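Local structure of beta-galactosidase/beta-glucuronidase (Faecalibacterium prausnitzii L2-6, 6MVF) at residues S567-Q572 and M580-G585; Y513-A518 and E597-S602; T606-C611 and V616-A621. The protein binds flavin mononucleotide and, as a glycoside hydrolase of family 2, probably cleaves terminal beta-linked sugars such as beta-glucuronides. One frame throughout, in Å; residues are numbered along the deposited sequence.

Contacts 1 and 2 sit side by side, their centres 7 Å apart, where two helices of the TIM barrel domain, 566-575 and 507-522, meet the first sheet of the beta domain. Their strands, 581-583 and 596-602, are neighbours in that sheet, and Val-570 packs on Tyr-601. Along the chain contact 1 lies inside the loop closed by contact 2. Contact 3 comes later, its centre about 15 Å from that of either, in a hairpin of the second sheet; Leu-609 and Val-607 pack there on Val-598 and Val-600 of contact 2. The beta domain is thus tied to the barrel through its first sheet, with the hairpin one sheet further out, away from the flavin site.

Contact 1: S567-Q572 and M580-G585; sequences SFYVYQ and MVHIAG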
# COMPACT_ATOMS: atom_id res chain seq x y z
N SER A 567 -28.29 12.64 -19.91
CA SER A 567 -27.52 12.89 -21.13
C SER A 567 -26.26 12.06 -21.17
O SER A 567 -25.79 11.71 -22.27
CB SER A 567 -27.13 14.37 -21.23
OG SER A 567 -28.23 15.16 -21.59
N PHE A 568 -25.66 11.79 -20.01
CA PHE A 568 -24.47 10.96 -19.94
C PHE A 568 -24.73 9.59 -20.56
O PHE A 568 -23.93 9.09 -21.36
CB PHE A 568 -24.03 10.85 -18.49
CG PHE A 568 -22.99 9.81 -18.23
CD1 PHE A 568 -23.34 8.47 -18.05
CD2 PHE A 568 -21.65 10.18 -18.11
CE1 PHE A 568 -22.37 7.53 -17.80
CE2 PHE A 568 -20.67 9.24 -17.84
CZ PHE A 568 -21.03 7.92 -17.69
N TYR A 569 -25.87 8.97 -20.23
CA TYR A 569 -26.17 7.62 -20.69
C TYR A 569 -26.60 7.56 -22.14
O TYR A 569 -26.49 6.50 -22.76
CB TYR A 569 -27.25 6.99 -19.79
CG TYR A 569 -26.77 6.79 -18.36
CD1 TYR A 569 -26.02 5.67 -18.01
CD2 TYR A 569 -27.03 7.74 -17.38
CE1 TYR A 569 -25.57 5.48 -16.70
CE2 TYR A 569 -26.57 7.58 -16.07
CZ TYR A 569 -25.85 6.45 -15.74
OH TYR A 569 -25.39 6.29 -14.46
N VAL A 570 -27.08 8.67 -22.71
CA VAL A 570 -27.21 8.76 -24.16
C VAL A 570 -25.86 8.46 -24.82
O VAL A 570 -25.74 7.57 -25.67
CB VAL A 570 -27.73 10.14 -24.59
CG1 VAL A 570 -27.58 10.32 -26.11
CG2 VAL A 570 -29.18 10.35 -24.13
N TYR A 571 -24.83 9.22 -24.45
CA TYR A 571 -23.52 9.04 -25.05
C TYR A 571 -22.93 7.68 -24.71
O TYR A 571 -22.30 7.05 -25.56
CB TYR A 571 -22.59 10.16 -24.63
CG TYR A 571 -22.98 11.38 -25.38
CD1 TYR A 571 -22.92 11.40 -26.76
CD2 TYR A 571 -23.51 12.48 -24.74
CE1 TYR A 571 -23.32 12.49 -27.47
CE2 TYR A 571 -23.91 13.58 -25.44
CZ TYR A 571 -23.80 13.59 -26.80
OH TYR A 571 -24.20 14.70 -27.51
N GLN A 572 -23.15 7.21 -23.48
CA GLN A 572 -22.63 5.90 -23.12
C GLN A 572 -23.20 4.82 -24.02
O GLN A 572 -22.46 3.97 -24.53
CB GLN A 572 -22.92 5.57 -21.66
CG GLN A 572 -22.06 4.43 -21.18
CD GLN A 572 -22.22 4.13 -19.70
OE1 GLN A 572 -23.34 3.97 -19.20
NE2 GLN A 572 -21.08 4.06 -18.99
N MET A 580 -24.68 -2.06 -21.54
CA MET A 580 -25.34 -1.24 -20.54
C MET A 580 -26.79 -1.03 -20.94
O MET A 580 -27.16 -1.11 -22.12
CB MET A 580 -24.60 0.11 -20.34
CG MET A 580 -24.39 0.96 -21.61
SD MET A 580 -25.91 1.80 -22.17
CE MET A 580 -26.16 3.08 -20.94
N VAL A 581 -27.62 -0.76 -19.94
CA VAL A 581 -29.02 -0.42 -20.15
C VAL A 581 -29.44 0.52 -19.03
O VAL A 581 -29.19 0.24 -17.85
CB VAL A 581 -29.92 -1.68 -20.23
CG1 VAL A 581 -29.96 -2.42 -18.92
CG2 VAL A 581 -31.32 -1.29 -20.67
N HIS A 582 -30.07 1.64 -19.40
CA HIS A 582 -30.34 2.74 -18.48
C HIS A 582 -31.74 3.28 -18.70
O HIS A 582 -32.07 3.69 -19.82
CB HIS A 582 -29.32 3.87 -18.64
CG HIS A 582 -29.52 4.99 -17.67
ND1 HIS A 582 -30.28 6.11 -17.96
CD2 HIS A 582 -29.05 5.18 -16.42
CE1 HIS A 582 -30.27 6.93 -16.93
NE2 HIS A 582 -29.53 6.39 -15.98
N ILE A 583 -32.54 3.28 -17.64
CA ILE A 583 -33.85 3.91 -17.65
C ILE A 583 -33.70 5.38 -17.27
O ILE A 583 -33.24 5.70 -16.16
CB ILE A 583 -34.84 3.19 -16.72
CG1 ILE A 583 -34.96 1.71 -17.11
CG2 ILE A 583 -36.20 3.88 -16.82
CD1 ILE A 583 -35.62 0.85 -16.06
N ALA A 584 -34.07 6.26 -18.19
CA ALA A 584 -34.01 7.70 -17.98
C ALA A 584 -35.15 8.16 -17.08
O ALA A 584 -36.18 7.49 -16.92
CB ALA A 584 -34.08 8.43 -19.32
N GLY A 585 -34.95 9.33 -16.47
CA GLY A 585 -36.01 10.01 -15.74
C GLY A 585 -36.22 9.58 -14.30
O GLY A 585 -37.29 9.86 -13.75
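Tyr-569 and His-582 lie ring on ring, an offset stack with centroids 3.5 Å apart and planes only 8° from parallel. The imidazole overlaps the CG and CD2 side of the tyrosine ring, with His-582 NE2 3.2 Å from Tyr-569 CD2. At the other end of the imidazole, Tyr-569 CB sits over the same face in a CH-pi contact, 3.9 Å from the centroid of the His-582 ring. His-582 leaves strand 581-583 with CG anti to the backbone N (chi1 -177°), which carries the imidazole across to helix 566-575. Phe-568 turns its edge, at CD1, onto the opposite face of the tyrosine, so the phenol ring is clamped between an imidazole face and a phenyl edge.

Met-580 works at the rim instead. Its chain is bent at chi2 and chi3, which swings CE to the edge of the same tyrosine, 3.9 Å from Tyr-569 CD1. Met-580 CE also lies 3.4 Å from Gln-572 OE1.

Helix 566-575 and strand 581-583 are thus joined by dispersion and ring overlap, with Gln-572 NE2 spent on Glu-326 O of helix 314-327.

Contact 2: Y513-A518 and E597-S602; sequences YHEYMA and EVKVYS
Glu-515 reaches from helix 507-522 to Tyr-601 and Lys-599 on strand 596-602, and nearly everything tight in this contact converges on one oxygen, OE2. The glutamate leaves the helix with CG anti to its carbonyl carbon (chi1 -78°) and then runs extended, so the carboxylate is delivered end-on to the strand. Tyr-601 OH donates to Glu-515 OE2 from the side, the two chains crossing at about a right angle and the carboxylate turned 71° from the ring plane. OE2 lies in the plane of the ring, at its edge; the modelled separation is very short, and its exact length is doubtful at this resolution. Lys-599 runs toward Glu-515 from the opposite direction and closes a salt bridge, NZ to Glu-515 OE2 at 2.8 Å, on the syn lone pair.

The helix follows barrel strand 482-487, whereas strand 596-602 belongs to the beta domain that packs on the barrel, so this polar cluster is a clasp between domains. Tyr-601 is buried, its ring packed against Val-570 of helix 566-575.

Toward solvent the contact loosens. Lys-599 NZ has a second, long ion pair with Glu-597 OE1, 3.9 Å away on an exposed side chain, which makes a network of the three charges. If an alanine replaced Lys-599, the Glu-515 carboxylate would probably lose its close positive mate, leaving the Tyr-601 hydroxyl to hold it to the strand, and Glu-597 would lose its ion pair. The other carboxylate oxygen, Glu-515 OE1, is paired weakly and at long range with Lys-626 of strand 624-629.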
# COMPACT_ATOMS: atom_id res chain seq x y z
N TYR A 513 -31.88 17.08 -26.61
CA TYR A 513 -30.86 17.76 -27.38
C TYR A 513 -29.72 16.80 -27.75
O TYR A 513 -29.29 16.74 -28.91
CB TYR A 513 -30.35 18.97 -26.58
CG TYR A 513 -29.16 19.66 -27.19
CD1 TYR A 513 -27.88 19.21 -26.95
CD2 TYR A 513 -29.33 20.77 -28.02
CE1 TYR A 513 -26.79 19.83 -27.53
CE2 TYR A 513 -28.25 21.41 -28.60
CZ TYR A 513 -26.98 20.93 -28.34
OH TYR A 513 -25.88 21.55 -28.89
N HIS A 514 -29.22 16.03 -26.76
CA HIS A 514 -28.09 15.16 -27.01
C HIS A 514 -28.48 13.85 -27.69
O HIS A 514 -27.66 13.26 -28.39
CB HIS A 514 -27.35 14.88 -25.71
CG HIS A 514 -26.52 16.04 -25.25
ND1 HIS A 514 -25.47 16.55 -25.99
CD2 HIS A 514 -26.59 16.80 -24.13
CE1 HIS A 514 -24.92 17.55 -25.34
NE2 HIS A 514 -25.58 17.73 -24.21
N GLU A 515 -29.73 13.40 -27.52
CA GLU A 515 -30.23 12.32 -28.37
C GLU A 515 -30.05 12.66 -29.84
O GLU A 515 -29.57 11.83 -30.63
CB GLU A 515 -31.70 12.03 -28.05
CG GLU A 515 -31.91 11.20 -26.78
CD GLU A 515 -33.37 11.16 -26.32
OE1 GLU A 515 -34.31 11.36 -27.13
OE2 GLU A 515 -33.59 10.91 -25.12
N TYR A 516 -30.41 13.89 -30.23
CA TYR A 516 -30.28 14.28 -31.63
C TYR A 516 -28.81 14.39 -32.04
O TYR A 516 -28.42 13.89 -33.10
CB TYR A 516 -31.03 15.59 -31.89
CG TYR A 516 -30.89 16.15 -33.30
CD1 TYR A 516 -29.73 16.82 -33.69
CD2 TYR A 516 -31.91 16.02 -34.25
CE1 TYR A 516 -29.57 17.34 -34.97
CE2 TYR A 516 -31.78 16.55 -35.53
CZ TYR A 516 -30.60 17.20 -35.88
OH TYR A 516 -30.42 17.72 -37.14
N MET A 517 -27.99 15.04 -31.21
CA MET A 517 -26.61 15.30 -31.61
C MET A 517 -25.78 14.03 -31.69
O MET A 517 -24.95 13.88 -32.59
CB MET A 517 -25.95 16.28 -30.64
CG MET A 517 -26.65 17.62 -30.58
SD MET A 517 -26.65 18.46 -32.19
CE MET A 517 -24.94 19.00 -32.30
N ALA A 518 -25.98 13.11 -30.74
CA ALA A 518 -25.28 11.83 -30.79
C ALA A 518 -25.49 11.15 -32.13
O ALA A 518 -24.54 10.65 -32.74
CB ALA A 518 -25.77 10.92 -29.65
N GLU A 597 -44.24 8.44 -20.46
CA GLU A 597 -43.19 7.86 -21.29
C GLU A 597 -41.99 7.48 -20.42
O GLU A 597 -41.40 8.33 -19.73
CB GLU A 597 -42.75 8.80 -22.40
CG GLU A 597 -41.49 8.30 -23.12
CD GLU A 597 -41.04 9.20 -24.26
OE1 GLU A 597 -39.95 9.82 -24.13
OE2 GLU A 597 -41.77 9.30 -25.28
N VAL A 598 -41.61 6.20 -20.48
CA VAL A 598 -40.43 5.68 -19.81
C VAL A 598 -39.38 5.43 -20.89
O VAL A 598 -39.54 4.53 -21.72
CB VAL A 598 -40.73 4.40 -19.02
CG1 VAL A 598 -39.47 3.83 -18.46
CG2 VAL A 598 -41.76 4.68 -17.91
N LYS A 599 -38.32 6.22 -20.90
CA LYS A 599 -37.31 6.12 -21.93
C LYS A 599 -36.14 5.27 -21.44
O LYS A 599 -35.74 5.38 -20.28
CB LYS A 599 -36.83 7.50 -22.35
CG LYS A 599 -36.23 7.54 -23.73
CD LYS A 599 -35.56 8.87 -23.95
CE LYS A 599 -36.38 10.01 -23.42
NZ LYS A 599 -36.30 11.15 -24.38
N VAL A 600 -35.62 4.42 -22.32
CA VAL A 600 -34.45 3.59 -22.03
C VAL A 600 -33.36 3.85 -23.06
O VAL A 600 -33.62 3.91 -24.27
CB VAL A 600 -34.80 2.08 -21.97
CG1 VAL A 600 -33.57 1.29 -21.63
CG2 VAL A 600 -35.87 1.82 -20.94
N TYR A 601 -32.13 4.00 -22.58
CA TYR A 601 -30.93 4.03 -23.40
C TYR A 601 -30.17 2.72 -23.24
O TYR A 601 -30.04 2.21 -22.12
CB TYR A 601 -30.03 5.20 -22.99
CG TYR A 601 -30.73 6.53 -23.00
CD1 TYR A 601 -31.55 6.89 -24.06
CD2 TYR A 601 -30.59 7.42 -21.94
CE1 TYR A 601 -32.18 8.10 -24.09
CE2 TYR A 601 -31.24 8.65 -21.96
CZ TYR A 601 -32.03 8.98 -23.05
OH TYR A 601 -32.68 10.19 -23.10
N SER A 602 -29.69 2.18 -24.35
CA SER A 602 -28.94 0.92 -24.30
C SER A 602 -28.06 0.80 -25.53
O SER A 602 -28.42 1.25 -26.62
CB SER A 602 -29.89 -0.28 -24.20
OG SER A 602 -29.12 -1.45 -24.06

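Contact 3: T606-C611 and V616-A621; sequences TVTLYC and VGTQTA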
# COMPACT_ATOMS: atom_id res chain seq x y z
N THR A 606 -32.30 -4.63 -28.27
CA THR A 606 -33.63 -5.08 -27.88
C THR A 606 -33.78 -4.90 -26.39
O THR A 606 -32.94 -5.35 -25.61
CB THR A 606 -33.88 -6.52 -28.28
OG1 THR A 606 -33.78 -6.63 -29.71
CG2 THR A 606 -35.29 -6.94 -27.85
N VAL A 607 -34.86 -4.21 -26.00
CA VAL A 607 -35.17 -3.88 -24.62
C VAL A 607 -36.59 -4.35 -24.36
O VAL A 607 -37.49 -4.09 -25.17
CB VAL A 607 -35.01 -2.37 -24.34
CG1 VAL A 607 -35.69 -1.96 -23.00
CG2 VAL A 607 -33.54 -1.96 -24.36
N THR A 608 -36.78 -5.05 -23.25
CA THR A 608 -38.11 -5.38 -22.75
C THR A 608 -38.31 -4.63 -21.45
O THR A 608 -37.47 -4.72 -20.56
CB THR A 608 -38.29 -6.89 -22.54
OG1 THR A 608 -38.42 -7.53 -23.81
CG2 THR A 608 -39.53 -7.17 -21.73
N LEU A 609 -39.42 -3.90 -21.35
CA LEU A 609 -39.75 -3.12 -20.16
C LEU A 609 -40.79 -3.84 -19.32
O LEU A 609 -41.75 -4.42 -19.85
CB LEU A 609 -40.26 -1.73 -20.54
CG LEU A 609 -40.34 -0.79 -19.33
CD1 LEU A 609 -38.96 -0.64 -18.63
CD2 LEU A 609 -40.93 0.55 -19.74
N TYR A 610 -40.62 -3.78 -18.00
CA TYR A 610 -41.58 -4.35 -17.07
C TYR A 610 -42.04 -3.30 -16.07
O TYR A 610 -41.26 -2.44 -15.65
CB TYR A 610 -41.00 -5.54 -16.30
CG TYR A 610 -40.68 -6.73 -17.15
CD1 TYR A 610 -39.39 -6.94 -17.64
CD2 TYR A 610 -41.67 -7.67 -17.43
CE1 TYR A 610 -39.10 -8.04 -18.42
CE2 TYR A 610 -41.38 -8.78 -18.21
CZ TYR A 610 -40.09 -8.96 -18.70
OH TYR A 610 -39.82 -10.06 -19.45
N CYS A 611 -43.31 -3.41 -15.69
CA CYS A 611 -43.92 -2.51 -14.71
C CYS A 611 -44.62 -3.37 -13.66
O CYS A 611 -45.62 -4.03 -13.96
CB CYS A 611 -44.91 -1.56 -15.38
SG CYS A 611 -45.39 -0.19 -14.33
N VAL A 616 -44.49 -4.49 -20.23
CA VAL A 616 -45.08 -3.36 -20.92
C VAL A 616 -44.91 -3.51 -22.42
O VAL A 616 -45.85 -3.27 -23.19
CB VAL A 616 -44.47 -2.05 -20.40
CG1 VAL A 616 -44.97 -0.86 -21.22
CG2 VAL A 616 -44.77 -1.88 -18.93
N GLY A 617 -43.72 -3.91 -22.87
CA GLY A 617 -43.51 -4.18 -24.28
C GLY A 617 -42.05 -4.48 -24.57
O GLY A 617 -41.17 -4.28 -23.73
N THR A 618 -41.82 -4.96 -25.78
CA THR A 618 -40.48 -5.21 -26.29
C THR A 618 -40.26 -4.37 -27.54
O THR A 618 -41.10 -4.36 -28.44
CB THR A 618 -40.28 -6.69 -26.61
OG1 THR A 618 -40.53 -7.44 -25.41
CG2 THR A 618 -38.86 -6.97 -27.08
N GLN A 619 -39.13 -3.68 -27.60
CA GLN A 619 -38.77 -2.90 -28.77
C GLN A 619 -37.38 -3.26 -29.25
O GLN A 619 -36.48 -3.55 -28.45
CB GLN A 619 -38.83 -1.41 -28.48
CG GLN A 619 -40.19 -0.79 -28.66
CD GLN A 619 -40.20 0.64 -28.19
OE1 GLN A 619 -39.36 1.44 -28.60
NE2 GLN A 619 -41.13 0.96 -27.29
N THR A 620 -37.20 -3.23 -30.57
CA THR A 620 -35.89 -3.30 -31.20
C THR A 620 -35.64 -1.95 -31.85
O THR A 620 -36.45 -1.48 -32.66
CB THR A 620 -35.81 -4.44 -32.23
OG1 THR A 620 -36.07 -5.69 -31.57
CG2 THR A 620 -34.42 -4.48 -32.90
N ALA A 621 -34.54 -1.32 -31.48
CA ALA A 621 -34.28 0.05 -31.87
C ALA A 621 -32.79 0.31 -31.75
O ALA A 621 -32.04 -0.49 -31.20
CB ALA A 621 -35.08 1.03 -31.01
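A beta hairpin brings strand 606-611 back against strand 614-620, antiparallel, with the two axes 4.8 Å apart. Val-607 and Gln-619 form a hydrogen-bonded pair, N to O both ways at 3.0 Å, each N-H pointing almost straight down the opposing carbonyl. Next toward the turn, Leu-609 N bonds to Gly-617 O, but the return bond comes from Val-616 N to Leu-609 O, 2.8 Å long and tilted 30° from the carbonyl plane. Leu-609 therefore faces two residues, Val-616 and Gly-617, a geometry consistent with a classic beta bulge, and Val-616 has the helix-like psi of -44° found at its first position. Bent out this way, Val-616 lays CG2 against Cys-611 CB at 3.6 Å.

Strand 614-620 is the outermost of its five-stranded sheet within the chain, and the two sides of the hairpin differ sharply. Val-607 and Leu-609 point inward onto Phe-627 and the sheet holding strand 596-602, as in a beta sandwich. The outer face is a ladder of threonines. Thr-608 OG1 and Thr-618 OG1 are hydrogen-bonded at 2.6 Å, and Thr-606 OG1 and Thr-620 OG1 at 3.1 Å. In all four OG1 stands anti to the carbonyl carbon, which turns the hydroxyls toward each other across both non-hydrogen-bonded pairs. Thr-618 OG1 has a further partner in Glu-615, nearer the turn.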